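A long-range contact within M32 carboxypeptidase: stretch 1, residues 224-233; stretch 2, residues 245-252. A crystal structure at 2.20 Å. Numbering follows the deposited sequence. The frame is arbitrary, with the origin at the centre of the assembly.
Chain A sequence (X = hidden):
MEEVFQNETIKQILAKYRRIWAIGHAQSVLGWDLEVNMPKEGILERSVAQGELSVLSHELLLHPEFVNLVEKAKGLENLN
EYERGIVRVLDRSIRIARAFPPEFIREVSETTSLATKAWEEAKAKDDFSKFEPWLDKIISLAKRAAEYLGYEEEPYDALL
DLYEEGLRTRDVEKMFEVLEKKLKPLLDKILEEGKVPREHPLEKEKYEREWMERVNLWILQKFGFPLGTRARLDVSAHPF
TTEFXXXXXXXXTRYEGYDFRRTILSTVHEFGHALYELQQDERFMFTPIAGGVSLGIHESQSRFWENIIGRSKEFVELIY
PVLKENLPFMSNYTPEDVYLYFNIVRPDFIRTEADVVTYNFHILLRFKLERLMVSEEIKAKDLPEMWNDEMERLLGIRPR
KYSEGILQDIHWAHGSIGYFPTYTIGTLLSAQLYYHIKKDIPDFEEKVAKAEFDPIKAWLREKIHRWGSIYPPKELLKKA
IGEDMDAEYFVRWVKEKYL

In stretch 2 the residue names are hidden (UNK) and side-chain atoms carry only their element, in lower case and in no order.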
# COMPACT_ATOMS: atom_id res chain seq x y z
N GLY A 224 -9.29 -5.10 -22.61
CA GLY A 224 -9.37 -6.29 -21.79
C GLY A 224 -8.54 -6.18 -20.52
O GLY A 224 -8.17 -7.19 -19.91
N PHE A 225 -8.23 -4.94 -20.13
CA PHE A 225 -7.45 -4.68 -18.91
C PHE A 225 -8.32 -5.25 -17.78
O PHE A 225 -9.45 -4.81 -17.57
CB PHE A 225 -7.25 -3.17 -18.76
CG PHE A 225 -6.21 -2.79 -17.73
CD1 PHE A 225 -4.95 -3.37 -17.75
CD2 PHE A 225 -6.49 -1.81 -16.78
CE1 PHE A 225 -3.97 -2.99 -16.83
CE2 PHE A 225 -5.51 -1.43 -15.86
CZ PHE A 225 -4.25 -2.02 -15.89
N PRO A 226 -7.81 -6.25 -17.05
CA PRO A 226 -8.52 -6.92 -15.95
C PRO A 226 -8.71 -6.15 -14.64
O PRO A 226 -8.15 -6.54 -13.60
CB PRO A 226 -7.73 -8.21 -15.78
CG PRO A 226 -6.33 -7.74 -16.00
CD PRO A 226 -6.45 -6.81 -17.20
N LEU A 227 -9.51 -5.08 -14.68
CA LEU A 227 -9.79 -4.25 -13.52
C LEU A 227 -10.48 -4.98 -12.38
O LEU A 227 -11.38 -5.79 -12.60
CB LEU A 227 -10.67 -3.06 -13.92
CG LEU A 227 -10.13 -1.94 -14.80
CD1 LEU A 227 -8.78 -1.47 -14.27
CD2 LEU A 227 -10.02 -2.42 -16.21
N GLY A 228 -10.07 -4.66 -11.15
CA GLY A 228 -10.67 -5.27 -9.97
C GLY A 228 -10.34 -6.74 -9.77
O GLY A 228 -10.61 -7.30 -8.71
N THR A 229 -9.76 -7.37 -10.78
CA THR A 229 -9.41 -8.77 -10.67
C THR A 229 -7.89 -8.97 -10.58
O THR A 229 -7.41 -9.70 -9.71
CB THR A 229 -10.00 -9.55 -11.87
OG1 THR A 229 -10.04 -10.95 -11.55
CG2 THR A 229 -9.15 -9.36 -13.11
N ARG A 230 -7.15 -8.31 -11.47
CA ARG A 230 -5.69 -8.39 -11.49
C ARG A 230 -5.05 -7.02 -11.71
O ARG A 230 -3.84 -6.89 -11.75
CB ARG A 230 -5.24 -9.34 -12.60
CG ARG A 230 -5.36 -10.82 -12.24
CD ARG A 230 -5.05 -11.73 -13.41
NE ARG A 230 -4.21 -12.83 -12.97
CZ ARG A 230 -4.32 -14.08 -13.40
NH1 ARG A 230 -5.26 -14.39 -14.28
NH2 ARG A 230 -3.50 -15.02 -12.95
N ALA A 231 -5.86 -5.97 -11.83
CA ALA A 231 -5.28 -4.66 -12.07
C ALA A 231 -6.13 -3.50 -11.59
O ALA A 231 -7.32 -3.65 -11.29
CB ALA A 231 -4.97 -4.49 -13.56
N ARG A 232 -5.50 -2.33 -11.55
CA ARG A 232 -6.14 -1.11 -11.13
C ARG A 232 -5.64 0.07 -11.96
O ARG A 232 -4.53 0.03 -12.50
CB ARG A 232 -5.82 -0.78 -9.66
CG ARG A 232 -6.24 -1.78 -8.59
CD ARG A 232 -6.05 -1.11 -7.23
NE ARG A 232 -6.68 0.22 -7.25
CZ ARG A 232 -7.94 0.46 -6.93
NH1 ARG A 232 -8.73 -0.53 -6.53
NH2 ARG A 232 -8.44 1.69 -7.03
N LEU A 233 -6.46 1.11 -12.02
CA LEU A 233 -6.12 2.36 -12.67
C LEU A 233 -6.43 3.45 -11.64
O LEU A 233 -7.55 3.52 -11.12
CB LEU A 233 -6.97 2.60 -13.92
CG LEU A 233 -6.88 4.04 -14.44
CD1 LEU A 233 -5.50 4.28 -15.05
CD2 LEU A 233 -7.97 4.30 -15.49
N UNK A 245 2.65 -8.12 -8.35
CA UNK A 245 2.71 -9.53 -8.68
C UNK A 245 2.17 -9.77 -10.08
O UNK A 245 1.74 -8.83 -10.76
N UNK A 246 2.19 -11.03 -10.51
CA UNK A 246 1.68 -11.38 -11.83
C UNK A 246 0.16 -11.18 -11.87
O UNK A 246 -0.42 -10.89 -12.91
c UNK A 246 3.51 -13.05 -12.29
c UNK A 246 3.94 -14.50 -12.56
c UNK A 246 1.99 -12.87 -12.17
c UNK A 246 1.29 -13.28 -13.45
N UNK A 247 -0.48 -11.34 -10.72
CA UNK A 247 -1.93 -11.19 -10.62
C UNK A 247 -2.31 -9.88 -9.96
O UNK A 247 -3.42 -9.75 -9.44
n UNK A 247 -2.50 -18.50 -9.94
c UNK A 247 -2.26 -13.74 -10.44
n UNK A 247 -3.45 -17.28 -8.26
n UNK A 247 -2.50 -16.20 -10.05
c UNK A 247 -2.52 -12.36 -9.83
c UNK A 247 -2.81 -14.86 -9.55
c UNK A 247 -2.81 -17.33 -9.42
N UNK A 248 -1.39 -8.91 -9.95
CA UNK A 248 -1.67 -7.62 -9.34
C UNK A 248 -0.76 -6.57 -9.97
O UNK A 248 0.33 -6.34 -9.48
o UNK A 248 -1.97 -6.45 -5.84
o UNK A 248 -2.40 -5.50 -7.77
c UNK A 248 -1.43 -7.67 -7.82
c UNK A 248 -1.97 -6.46 -7.09
N UNK A 249 -1.22 -5.95 -11.05
CA UNK A 249 -0.43 -4.94 -11.75
C UNK A 249 -1.24 -3.66 -11.83
O UNK A 249 -2.41 -3.68 -12.22
c UNK A 249 -0.04 -5.42 -13.17
c UNK A 249 0.67 -6.76 -13.08
c UNK A 249 0.85 -4.39 -13.86
N UNK A 250 -0.62 -2.54 -11.47
CA UNK A 250 -1.32 -1.28 -11.44
C UNK A 250 -0.69 -0.15 -12.24
O UNK A 250 0.54 -0.02 -12.31
c UNK A 250 -2.29 -1.57 -7.67
n UNK A 250 -3.09 -3.81 -4.88
c UNK A 250 -1.47 -0.86 -9.98
c UNK A 250 -2.82 -2.69 -5.54
n UNK A 250 -2.58 -2.74 -6.85
c UNK A 250 -1.99 -1.99 -9.11
n UNK A 250 -2.80 -1.53 -4.88
N UNK A 251 -1.54 0.67 -12.85
CA UNK A 251 -1.09 1.81 -13.63
C UNK A 251 -1.83 3.05 -13.18
O UNK A 251 -2.91 2.97 -12.58
c UNK A 251 -3.19 1.72 -16.94
c UNK A 251 -2.85 1.76 -15.46
c UNK A 251 -1.36 1.64 -15.17
c UNK A 251 -0.84 0.29 -15.67
N UNK A 252 -1.25 4.21 -13.45
CA UNK A 252 -1.89 5.47 -13.10
C UNK A 252 -1.77 6.40 -14.30
O UNK A 252 -1.00 6.15 -15.22
c UNK A 252 -1.08 5.20 -10.73
o UNK A 252 0.10 6.60 -12.28
c UNK A 252 -1.21 6.16 -11.90

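Position 245 has backbone atoms and no side-chain atom, so it is glycine. Gly245 touches nothing on stretch 1; it opens a type I turn, and its N donates to the backbone O of position 248 at 3.1 Å.

Position 246 carries four carbons, forked at the first, with one arm two carbons long. That branching is isoleucine. The end of the Ile246 side chain leads away from stretch 1, and the nearest contact is made by its backbone: Ile246 O lies 4.3 Å from Arg230 NE.

Position 247 has three carbons, a nitrogen, and then a carbon bearing two more nitrogens. This is a guanidinium on an unbranched arm, whose second carbon lies 3.1 Å from Arg230 NH2; the residue is arginine. That carbon, Arg247 CG, sits near the plane of the Arg230 guanidinium. Arg230 NH2 is also 3.3 Å from Arg247 NE, but both are donors carrying like charge, so the proximity is no hydrogen bond; Arg247 NE is satisfied elsewhere in the structure. Arg230 CA also makes a CA-H...O contact with Arg247 O at 3.3 Å.

Position 248 shows two carbons, the second carrying two oxygens. Two oxygens and no nitrogen make a carboxylate, and the short arm fits aspartate. The CB of Asp248 points away from stretch 1, so its contact there is through the backbone, with Asp248 CA 3.3 Å from Arg230 O.

Position 249 has one carbon carrying two others, and this side chain comes no nearer than 4.3 Å to stretch 1; the symmetric fork identifies valine. Val249 N donates to Arg230 O at 2.9 Å and 167°, while Arg232 N returns a weak bond to Val249 O at 3.4 Å and 145°. Ala231 CB packs 3.0 Å from that same Val249 O.

Position 250 repeats the pattern of three carbons, a nitrogen and a carbon with two nitrogens, and its third side-chain carbon lies 3.8 Å from Arg232 CD: arginine again. Arg250 NE bonds Asp248 OD1 at 2.9 Å in a salt bridge, and Arg250 NH2 reaches Asp248 OD2 at 3.0 Å. Toward stretch 1, Arg232 CD lies over one face of the Arg250 guanidinium.

Position 251 has four carbons, forked at the first with one two-carbon arm; the end carbon of that arm lies 4.0 Å from Phe225 CZ, and its inner carbon 3.7 Å from Leu233 CD1. This is isoleucine. Ile251 N donates to Arg232 O at 3.1 Å and 176°.

Position 252 bears one carbon carrying an oxygen and a carbon, which is threonine. Its CB points away; Thr252 CA is 4.3 Å from Leu233 CD1.

The contact is a parallel strand pairing, with axes 11° apart and 4.8 Å at closest approach. Ala231, Arg232 and Leu233 pair with Val249, Arg250 and Ile251. The three backbone hydrogen bonds fix this register, in which Arg232 and Arg250 share one face, while Ala231, Leu233, Val249 and Ile251 occupy the other. Apolar packing by Phe225 and Leu233 on Ile251 supplements the pairing, and Arg230 lies beside Arg247 without a hydrogen bond; the whole contact buries 539 Å², both sides summed.

Stretch 2 (245-252) GIRDVRIT
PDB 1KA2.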